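Local coordinates for protein Aster-A (Mus musculus, PDB 6GQF), which binds cholesterol through its sterol-binding VASt domain and carries it by a non-vesicular route from the plasma membrane to the endoplasmic reticulum, at residues L94-P99 against A109-T114; R40-S45 against V164-R169; M49-L54 against N158-R163. All coordinates share one frame; numbering follows the deposited sequence.

Contact 1: L94-P99 against A109-T114; sequences LTYTIP and ASVVET. With HC3 (25-hydroxycholesterol), chain E.
E113 OE1 is reached by the hydroxyl of Y96, which donates to it from OH at 2.7 Å, and a glycerol, probably from the crystallisation liquor, makes a second hydrogen bond to the same oxygen. Both residues belong to a beta hairpin, strands 90-99 and 108-119, in the curved antiparallel sheet of the VASt domain, a Bet v 1-like fold that here holds 25-hydroxycholesterol. The tyrosine oxygen arrives from above the carboxylate plane, and ring and carboxylate planes stand 86° apart. The glutamate chain is fully extended, with CG anti to the backbone N, and its other oxygen, OE2, bonds to S131 on the next strand and to Q115, so the whole carboxylate is held by polar neighbours.

In Y96, CG sits between the backbone N and the carbonyl carbon (chi1 38°), and the ring runs obliquely past the V111 side chain, with CE1 3.5 Å from V111 CG1. V111 O lies over one face of the ring, offset toward the rim, while also accepting the backbone N-H of Y96. On the pocket side, Y96 OH comes 3.2 Å from C3 of the sterol, the carbon that bears its ring hydroxyl. A phenylalanine here would probably leave E113 OE1 without its partner on this strand and weaken the contact with the hydroxyl-bearing end of the sterol.

Backbone bonds run in pairs at L94-E113, Y96-V111 and I98-A109, and these six side chains share the face that looks into the pocket. T95, T97, S110 and V112 occupy the other face. Further along, I98 and V111 cross at about a right angle, I98 CD1 lying 3.7 Å from V111 CG2. The same methyl, I98 CD1, rests 3.4 Å from C12 of the sterol.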
loop_
_atom_site.group_PDB
_atom_site.type_symbol
_atom_site.label_atom_id
_atom_site.label_comp_id
_atom_site.label_asym_id
_atom_site.label_seq_id
_atom_site.Cartn_x
_atom_site.Cartn_y
_atom_site.Cartn_z
ATOM N N LEU A 94 -9.408 1.808 4.840
ATOM C CA LEU A 94 -8.896 3.173 4.859
ATOM C C LEU A 94 -9.539 3.964 3.739
ATOM O O LEU A 94 -9.987 3.394 2.745
ATOM C CB LEU A 94 -7.371 3.203 4.691
ATOM C CG LEU A 94 -6.510 2.418 5.683
ATOM C CD1 LEU A 94 -6.510 0.912 5.406
ATOM C CD2 LEU A 94 -5.095 2.970 5.667
ATOM N N THR A 95 -9.576 5.279 3.896
ATOM C CA THR A 95 -9.948 6.143 2.796
ATOM C C THR A 95 -9.167 7.436 2.904
ATOM O O THR A 95 -8.862 7.894 4.005
ATOM C CB THR A 95 -11.459 6.437 2.766
ATOM O OG1 THR A 95 -11.752 7.298 1.660
ATOM C CG2 THR A 95 -11.919 7.098 4.061
ATOM N N TYR A 96 -8.823 8.011 1.759
ATOM C CA TYR A 96 -8.123 9.283 1.734
ATOM C C TYR A 96 -8.135 9.857 0.333
ATOM O O TYR A 96 -8.261 9.126 -0.652
ATOM C CB TYR A 96 -6.684 9.131 2.237
ATOM C CG TYR A 96 -6.011 7.857 1.796
ATOM C CD1 TYR A 96 -5.633 7.667 0.474
ATOM C CD2 TYR A 96 -5.754 6.846 2.704
ATOM C CE1 TYR A 96 -5.023 6.496 0.070
ATOM C CE2 TYR A 96 -5.145 5.676 2.314
ATOM C CZ TYR A 96 -4.780 5.504 0.997
ATOM O OH TYR A 96 -4.170 4.334 0.610
ATOM N N THR A 97 -8.026 11.180 0.267
ATOM C CA THR A 97 -7.948 11.897 -0.991
ATOM C C THR A 97 -6.485 12.105 -1.344
ATOM O O THR A 97 -5.672 12.424 -0.477
ATOM C CB THR A 97 -8.673 13.245 -0.905
ATOM O OG1 THR A 97 -10.058 13.016 -0.619
ATOM C CG2 THR A 97 -8.537 14.039 -2.214
ATOM N N ILE A 98 -6.157 11.908 -2.617
ATOM C CA ILE A 98 -4.783 12.036 -3.087
ATOM C C ILE A 98 -4.687 13.073 -4.195
ATOM O O ILE A 98 -5.683 13.379 -4.851
ATOM C CB ILE A 98 -4.228 10.693 -3.616
ATOM C CG1 ILE A 98 -4.974 10.260 -4.889
ATOM C CG2 ILE A 98 -4.300 9.623 -2.523
ATOM C CD1 ILE A 98 -4.434 8.991 -5.511
ATOM N N PRO A 99 -3.482 13.623 -4.403
ATOM C CA PRO A 99 -3.215 14.502 -5.544
ATOM C C PRO A 99 -2.856 13.719 -6.806
ATOM O O PRO A 99 -2.214 12.676 -6.704
ATOM C CB PRO A 99 -2.034 15.343 -5.061
ATOM C CG PRO A 99 -1.320 14.460 -4.096
ATOM C CD PRO A 99 -2.364 13.605 -3.444
ATOM N N ALA A 109 -8.163 12.739 -6.362
ATOM C CA ALA A 109 -8.988 11.536 -6.400
ATOM C C ALA A 109 -9.127 10.915 -5.016
ATOM O O ALA A 109 -8.287 11.129 -4.147
ATOM C CB ALA A 109 -8.398 10.526 -7.365
ATOM N N SER A 110 -10.191 10.139 -4.823
ATOM C CA SER A 110 -10.417 9.428 -3.570
ATOM C C SER A 110 -9.893 8.005 -3.695
ATOM O O SER A 110 -9.890 7.431 -4.784
ATOM C CB SER A 110 -11.903 9.413 -3.203
ATOM O OG SER A 110 -12.371 10.717 -2.907
ATOM N N VAL A 111 -9.455 7.447 -2.571
ATOM C CA VAL A 111 -8.910 6.099 -2.540
ATOM C C VAL A 111 -9.456 5.330 -1.355
ATOM O O VAL A 111 -9.117 5.626 -0.216
ATOM C CB VAL A 111 -7.372 6.113 -2.450
ATOM C CG1 VAL A 111 -6.824 4.695 -2.276
ATOM C CG2 VAL A 111 -6.775 6.771 -3.680
ATOM N N VAL A 112 -10.294 4.339 -1.631
ATOM C CA VAL A 112 -10.736 3.415 -0.601
ATOM C C VAL A 112 -9.811 2.215 -0.612
ATOM O O VAL A 112 -9.563 1.635 -1.667
ATOM C CB VAL A 112 -12.178 2.964 -0.823
ATOM C CG1 VAL A 112 -12.572 1.889 0.190
ATOM C CG2 VAL A 112 -13.104 4.151 -0.727
ATOM N N GLU A 113 -9.303 1.852 0.562
ATOM C CA GLU A 113 -8.369 0.740 0.689
ATOM C C GLU A 113 -8.860 -0.269 1.722
ATOM O O GLU A 113 -9.437 0.107 2.738
ATOM C CB GLU A 113 -6.974 1.253 1.071
ATOM C CG GLU A 113 -5.901 0.165 1.161
ATOM C CD GLU A 113 -4.539 0.712 1.543
ATOM O OE1 GLU A 113 -4.445 1.925 1.832
ATOM O OE2 GLU A 113 -3.562 -0.070 1.558
ATOM N N THR A 114 -8.626 -1.547 1.440
ATOM C CA THR A 114 -8.980 -2.635 2.347
ATOM C C THR A 114 -7.751 -3.477 2.667
ATOM O O THR A 114 -7.076 -3.959 1.760
ATOM C CB THR A 114 -10.063 -3.536 1.738
ATOM O OG1 THR A 114 -11.136 -2.726 1.253
ATOM C CG2 THR A 114 -10.596 -4.510 2.765
HETATM C C18 HC3 E . -1.108 5.712 -8.521
HETATM C C13 HC3 E . -2.594 5.562 -8.179
HETATM C C12 HC3 E . -2.826 6.526 -7.152
HETATM C C11 HC3 E . -2.068 6.176 -5.746
HETATM C C9 HC3 E . -2.357 4.762 -5.252
HETATM C C10 HC3 E . -1.608 4.413 -3.853
HETATM C C19 HC3 E . -0.192 4.932 -3.938
HETATM C C1 HC3 E . -2.293 5.160 -2.709
HETATM C C2 HC3 E . -1.691 4.826 -1.365
HETATM C C3 HC3 E . -1.684 3.358 -1.081
HETATM O O1 HC3 E . -0.994 3.101 0.143
HETATM C C4 HC3 E . -1.006 2.568 -2.197
HETATM C C5 HC3 E . -1.569 2.964 -3.559
HETATM C C6 HC3 E . -1.510 1.893 -4.813
HETATM C C7 HC3 E . -2.329 2.226 -6.002
HETATM C C8 HC3 E . -2.040 3.776 -6.371
HETATM C C14 HC3 E . -2.805 4.132 -7.620
HETATM C C15 HC3 E . -2.723 3.155 -8.901
HETATM C C16 HC3 E . -3.227 4.171 -10.194
HETATM C C17 HC3 E . -3.443 5.578 -9.602
HETATM C C20 HC3 E . -3.080 6.697 -10.455
HETATM C C21 HC3 E . -4.048 7.870 -10.119
HETATM C C22 HC3 E . -3.051 6.446 -12.003
HETATM C C23 HC3 E . -4.114 7.147 -12.812
HETATM C C24 HC3 E . -4.044 6.520 -14.184
HETATM C C25 HC3 E . -4.708 7.414 -15.202
HETATM C C26 HC3 E . -4.726 6.667 -16.514
HETATM C C27 HC3 E . -6.127 7.717 -14.764
HETATM O O2 HC3 E . -3.962 8.601 -15.338
#

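Contact 2: R40-S45 against V164-R169; sequences RLLINS and VSSEIR
L42 leaves its strand pointing at the 164-169 strand, and its CB already lies 3.4 Å from V164 O. From there chi1 of -72° puts CG anti to the carbonyl carbon, 3.9 Å from S166 OG. The branch that does the touching is CD2: it packs 3.5 Å from S166 CB and lies beside the serine oxygen. S166 OG has its polar partner in H148 ND1, and H148 is one of the residues lining the sterol pocket. The L42 side chain also touches E191 of the long C-terminal helix.

The turn of L42 goes with an irregularity in the backbone. Two residues, L42 and I43, stand opposite the single V164, which makes a classic beta bulge in the antiparallel pairing of strands 40-47 and 159-170, and the register slips by one residue there. V164 O accepts two N-H groups, from L42 N at 2.7 Å and from I43 N at 3.1 Å; the I43 donor lies in the carbonyl plane, on a lone pair, whereas the L42 donor sits nearly along the C=O axis. Within the bulge, the I43 and V164 side chains run alongside each other on one face of the sheet, with I43 CD1 3.9 Å from V164 CG2. Toward the start of strand 40-47, S166 N donates to R40 O at 3.0 Å, while the R40 guanidinium reaches away to E191 and W187.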
loop_
_atom_site.group_PDB
_atom_site.type_symbol
_atom_site.label_atom_id
_atom_site.label_comp_id
_atom_site.label_asym_id
_atom_site.label_seq_id
_atom_site.Cartn_x
_atom_site.Cartn_y
_atom_site.Cartn_z
ATOM N N ARG A 40 5.453 -6.420 -9.627
ATOM C CA ARG A 40 6.808 -5.949 -9.348
ATOM C C ARG A 40 7.124 -6.048 -7.861
ATOM O O ARG A 40 6.219 -6.073 -7.024
ATOM C CB ARG A 40 6.998 -4.503 -9.813
ATOM C CG ARG A 40 6.882 -4.302 -11.310
ATOM C CD ARG A 40 7.180 -2.873 -11.716
ATOM N NE ARG A 40 6.915 -2.669 -13.139
ATOM C CZ ARG A 40 7.042 -1.504 -13.768
ATOM N NH1 ARG A 40 7.434 -0.424 -13.106
ATOM N NH2 ARG A 40 6.774 -1.419 -15.064
ATOM N N LEU A 41 8.417 -6.106 -7.549
ATOM C CA LEU A 41 8.896 -6.086 -6.172
ATOM C C LEU A 41 9.321 -4.667 -5.826
ATOM O O LEU A 41 10.366 -4.205 -6.272
ATOM C CB LEU A 41 10.065 -7.060 -5.983
ATOM C CG LEU A 41 10.704 -7.115 -4.591
ATOM C CD1 LEU A 41 9.731 -7.676 -3.561
ATOM C CD2 LEU A 41 11.980 -7.939 -4.627
ATOM N N LEU A 42 8.508 -3.979 -5.031
ATOM C CA LEU A 42 8.712 -2.557 -4.783
ATOM C C LEU A 42 9.728 -2.320 -3.671
ATOM O O LEU A 42 10.615 -1.475 -3.799
ATOM C CB LEU A 42 7.381 -1.879 -4.429
ATOM C CG LEU A 42 6.342 -1.684 -5.545
ATOM C CD1 LEU A 42 6.900 -0.856 -6.686
ATOM C CD2 LEU A 42 5.815 -3.005 -6.076
ATOM N N ILE A 43 9.596 -3.073 -2.585
ATOM C CA ILE A 43 10.469 -2.913 -1.429
ATOM C C ILE A 43 11.028 -4.254 -0.985
ATOM O O ILE A 43 10.337 -5.270 -1.018
ATOM C CB ILE A 43 9.724 -2.262 -0.250
ATOM C CG1 ILE A 43 9.255 -0.856 -0.633
ATOM C CG2 ILE A 43 10.618 -2.201 0.986
ATOM C CD1 ILE A 43 8.301 -0.228 0.375
ATOM N N ASN A 44 12.291 -4.240 -0.574
ATOM C CA ASN A 44 12.940 -5.408 0.001
ATOM C C ASN A 44 14.100 -4.945 0.877
ATOM O O ASN A 44 15.262 -5.037 0.488
ATOM C CB ASN A 44 13.422 -6.360 -1.095
ATOM C CG ASN A 44 13.940 -7.672 -0.544
ATOM O OD1 ASN A 44 13.581 -8.080 0.558
ATOM N ND2 ASN A 44 14.787 -8.341 -1.313
ATOM N N SER A 45 13.762 -4.426 2.052
ATOM C CA SER A 45 14.739 -3.837 2.953
ATOM C C SER A 45 14.785 -4.557 4.294
ATOM O O SER A 45 13.815 -5.190 4.705
ATOM C CB SER A 45 14.413 -2.360 3.166
ATOM O OG SER A 45 14.335 -1.686 1.921
ATOM N N VAL A 164 7.551 -5.720 -0.138
ATOM C CA VAL A 164 6.310 -5.243 -0.731
ATOM C C VAL A 164 6.304 -5.498 -2.230
ATOM O O VAL A 164 7.120 -4.952 -2.973
ATOM C CB VAL A 164 6.088 -3.742 -0.478
ATOM C CG1 VAL A 164 4.733 -3.304 -1.038
ATOM C CG2 VAL A 164 6.178 -3.430 1.011
ATOM N N SER A 165 5.378 -6.345 -2.659
ATOM C CA SER A 165 5.143 -6.589 -4.070
ATOM C C SER A 165 3.752 -6.090 -4.416
ATOM O O SER A 165 2.887 -5.994 -3.546
ATOM C CB SER A 165 5.282 -8.075 -4.396
ATOM O OG SER A 165 4.399 -8.836 -3.593
ATOM N N SER A 166 3.545 -5.768 -5.687
ATOM C CA SER A 166 2.270 -5.231 -6.143
ATOM C C SER A 166 1.889 -5.844 -7.478
ATOM O O SER A 166 2.685 -6.547 -8.095
ATOM C CB SER A 166 2.346 -3.712 -6.257
ATOM O OG SER A 166 2.808 -3.171 -5.025
ATOM N N GLU A 167 0.658 -5.592 -7.907
ATOM C CA GLU A 167 0.224 -5.997 -9.233
ATOM C C GLU A 167 -1.017 -5.208 -9.639
ATOM O O GLU A 167 -1.770 -4.731 -8.791
ATOM C CB GLU A 167 -0.042 -7.508 -9.286
ATOM C CG GLU A 167 -1.313 -7.971 -8.596
ATOM C CD GLU A 167 -1.487 -9.486 -8.653
ATOM O OE1 GLU A 167 -0.583 -10.170 -9.181
ATOM O OE2 GLU A 167 -2.527 -9.993 -8.172
ATOM N N ILE A 168 -1.202 -5.062 -10.947
ATOM C CA ILE A 168 -2.367 -4.391 -11.507
ATOM C C ILE A 168 -3.387 -5.431 -11.946
ATOM O O ILE A 168 -3.037 -6.416 -12.595
ATOM C CB ILE A 168 -1.979 -3.493 -12.705
ATOM C CG1 ILE A 168 -1.057 -2.363 -12.242
ATOM C CG2 ILE A 168 -3.215 -2.903 -13.366
ATOM C CD1 ILE A 168 -0.275 -1.732 -13.351
ATOM N N ARG A 169 -4.646 -5.197 -11.586
ATOM C CA ARG A 169 -5.736 -6.123 -11.881
ATOM C C ARG A 169 -6.830 -5.444 -12.704
ATOM O O ARG A 169 -7.434 -4.465 -12.267
ATOM C CB ARG A 169 -6.327 -6.677 -10.585
ATOM C CG ARG A 169 -5.391 -7.596 -9.828
ATOM C CD ARG A 169 -6.060 -8.179 -8.598
ATOM N NE ARG A 169 -5.153 -9.065 -7.877
ATOM C CZ ARG A 169 -5.335 -9.473 -6.626
ATOM N NH1 ARG A 169 -6.397 -9.074 -5.934
ATOM N NH2 ARG A 169 -4.445 -10.278 -6.064
#

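Contact 3: M49-L54 against N158-R163; sequences MGAERL and NKARLR
L54 and L162 point toward each other across the interface between a helix and a sheet, and A160 turns its methyl to the same side of the strand to meet the start of that helix. The arrangement belongs to the Bet v 1-like fold of the VASt domain: strand 40-47 leads through a short turn into helix 51-58, whose first turn settles on strand 159-170, the sheet neighbour of the strand it has just left.

The strand alternates in the usual way. A160 and L162 face the helix, whereas the side chains of K159 and R161 set off from the opposite face, R161 going to N44 on the adjoining strand. From the helix side, A51 meets A160 methyl to methyl, CB to CB at 4.0 Å. A160 CB also lies against the turn that begins the helix, 3.5 Å from M49 O and 3.7 Å from A51 N. M49 itself starts away from the strand, and its side chain goes to M57 further along the helix.

In L54, CG is anti to the backbone N (chi1 -168°), and the CD2 branch makes the contact, resting 4.2 Å from L162 CB. L201 of the C-terminal helix touches both leucines, and I152 of strand 144-156 touches A51 and L162, so this apolar patch is joined by residues of both elements.

No hydrogen bond joins the two segments. M49 O approaches A160 N at 3.2 Å, but the angle is poor; A160 has its backbone partner in F47. G50 occupies the N-cap position of the helix, close to the N158 backbone, with G50 N 4.0 Å from N158 CA. The first turn is closed by L54 N, which donates to G50 O at 2.8 Å.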
loop_
_atom_site.group_PDB
_atom_site.type_symbol
_atom_site.label_atom_id
_atom_site.label_comp_id
_atom_site.label_asym_id
_atom_site.label_seq_id
_atom_site.Cartn_x
_atom_site.Cartn_y
_atom_site.Cartn_z
ATOM N N MET A 49 14.567 -2.542 13.344
ATOM C CA MET A 49 13.403 -2.374 14.198
ATOM C C MET A 49 12.732 -3.726 14.331
ATOM O O MET A 49 12.758 -4.529 13.398
ATOM C CB MET A 49 12.442 -1.336 13.615
ATOM C CG MET A 49 13.022 0.070 13.580
ATOM S SD MET A 49 12.005 1.262 12.690
ATOM C CE MET A 49 12.249 0.710 11.003
ATOM N N GLY A 50 12.152 -3.991 15.495
ATOM C CA GLY A 50 11.447 -5.238 15.708
ATOM C C GLY A 50 10.301 -5.385 14.727
ATOM O O GLY A 50 9.756 -4.390 14.245
ATOM N N ALA A 51 9.943 -6.628 14.422
ATOM C CA ALA A 51 8.797 -6.898 13.570
ATOM C C ALA A 51 7.546 -6.301 14.203
ATOM O O ALA A 51 6.642 -5.844 13.505
ATOM C CB ALA A 51 8.633 -8.394 13.352
ATOM N N GLU A 52 7.515 -6.290 15.533
ATOM C CA GLU A 52 6.375 -5.763 16.269
ATOM C C GLU A 52 6.291 -4.263 16.049
ATOM O O GLU A 52 5.240 -3.734 15.693
ATOM C CB GLU A 52 6.481 -6.065 17.770
ATOM C CG GLU A 52 6.881 -7.500 18.118
ATOM C CD GLU A 52 8.391 -7.740 18.096
ATOM O OE1 GLU A 52 9.153 -6.805 17.760
ATOM O OE2 GLU A 52 8.815 -8.874 18.415
ATOM N N ARG A 53 7.413 -3.585 16.262
ATOM C CA ARG A 53 7.477 -2.140 16.104
ATOM C C ARG A 53 7.202 -1.745 14.659
ATOM O O ARG A 53 6.430 -0.826 14.396
ATOM C CB ARG A 53 8.844 -1.616 16.550
ATOM C CG ARG A 53 9.056 -0.126 16.339
ATOM C CD ARG A 53 7.961 0.698 16.993
ATOM N NE ARG A 53 8.162 2.131 16.801
ATOM C CZ ARG A 53 7.307 3.063 17.209
ATOM N NH1 ARG A 53 6.188 2.713 17.830
ATOM N NH2 ARG A 53 7.568 4.345 16.995
ATOM N N LEU A 54 7.826 -2.450 13.725
ATOM C CA LEU A 54 7.665 -2.144 12.312
ATOM C C LEU A 54 6.213 -2.344 11.892
ATOM O O LEU A 54 5.665 -1.576 11.097
ATOM C CB LEU A 54 8.590 -3.022 11.474
ATOM C CG LEU A 54 8.759 -2.643 10.008
ATOM C CD1 LEU A 54 9.290 -1.232 9.869
ATOM C CD2 LEU A 54 9.698 -3.633 9.340
ATOM N N ASN A 158 15.759 -6.855 17.726
ATOM C CA ASN A 158 15.415 -5.576 17.104
ATOM C C ASN A 158 15.879 -5.550 15.652
ATOM O O ASN A 158 16.731 -4.747 15.273
ATOM C CB ASN A 158 16.037 -4.408 17.878
ATOM C CG ASN A 158 15.246 -4.040 19.119
ATOM O OD1 ASN A 158 15.385 -4.663 20.171
ATOM N ND2 ASN A 158 14.413 -3.012 19.001
ATOM N N LYS A 159 15.316 -6.442 14.845
ATOM C CA LYS A 159 15.702 -6.551 13.444
ATOM C C LYS A 159 14.665 -7.353 12.662
ATOM O O LYS A 159 14.310 -8.464 13.056
ATOM C CB LYS A 159 17.078 -7.207 13.326
ATOM C CG LYS A 159 17.631 -7.298 11.913
ATOM C CD LYS A 159 18.971 -8.019 11.908
ATOM C CE LYS A 159 19.468 -8.282 10.496
ATOM N NZ LYS A 159 20.730 -9.069 10.493
ATOM N N ALA A 160 14.185 -6.784 11.559
ATOM C CA ALA A 160 13.190 -7.451 10.726
ATOM C C ALA A 160 13.316 -7.034 9.266
ATOM O O ALA A 160 13.863 -5.972 8.956
ATOM C CB ALA A 160 11.791 -7.152 11.236
ATOM N N ARG A 161 12.805 -7.883 8.376
ATOM C CA ARG A 161 12.792 -7.597 6.944
ATOM C C ARG A 161 11.413 -7.108 6.518
ATOM O O ARG A 161 10.404 -7.449 7.137
ATOM C CB ARG A 161 13.184 -8.838 6.135
ATOM C CG ARG A 161 13.096 -8.646 4.618
ATOM C CD ARG A 161 13.484 -9.903 3.862
ATOM N NE ARG A 161 14.873 -10.289 4.105
ATOM C CZ ARG A 161 15.921 -9.846 3.412
ATOM N NH1 ARG A 161 15.764 -8.982 2.415
ATOM N NH2 ARG A 161 17.137 -10.269 3.724
ATOM N N LEU A 162 11.382 -6.305 5.458
ATOM C CA LEU A 162 10.135 -5.829 4.872
ATOM C C LEU A 162 10.135 -6.073 3.363
ATOM O O LEU A 162 11.057 -5.653 2.663
ATOM C CB LEU A 162 9.935 -4.340 5.178
ATOM C CG LEU A 162 8.699 -3.651 4.591
ATOM C CD1 LEU A 162 7.420 -4.294 5.072
ATOM C CD2 LEU A 162 8.693 -2.180 4.955
ATOM N N ARG A 163 9.113 -6.774 2.877
ATOM C CA ARG A 163 8.909 -6.966 1.443
ATOM C C ARG A 163 7.562 -6.395 1.008
ATOM O O ARG A 163 6.557 -6.557 1.700
ATOM C CB ARG A 163 8.986 -8.449 1.070
ATOM C CG ARG A 163 10.381 -9.026 1.103
ATOM C CD ARG A 163 10.363 -10.532 0.902
ATOM N NE ARG A 163 10.008 -10.925 -0.462
ATOM C CZ ARG A 163 10.869 -11.009 -1.475
ATOM N NH1 ARG A 163 12.152 -10.711 -1.302
ATOM N NH2 ARG A 163 10.445 -11.385 -2.673
#

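All three contacts reach one antiparallel sheet, but contact 1 lies on the opposite side of the chain's centre from the other two. Contacts 1 and 3 are mostly buried, contact 2 only partly, with R40 and L41 on the surface. Contacts 2 and 3 share strand 159-170 and meet where S45 O takes L162 N in a probable hydrogen bond, and strand 40-47 runs on into the helix of contact 3. The chemistry changes with place: at the pocket wall regular strand pairing carries a buried polar link beside the sterol, the outer strand pair is interrupted in register by a bulge, and the helix-on-sheet contact rests on apolar side chains, with no hydrogen bond across it.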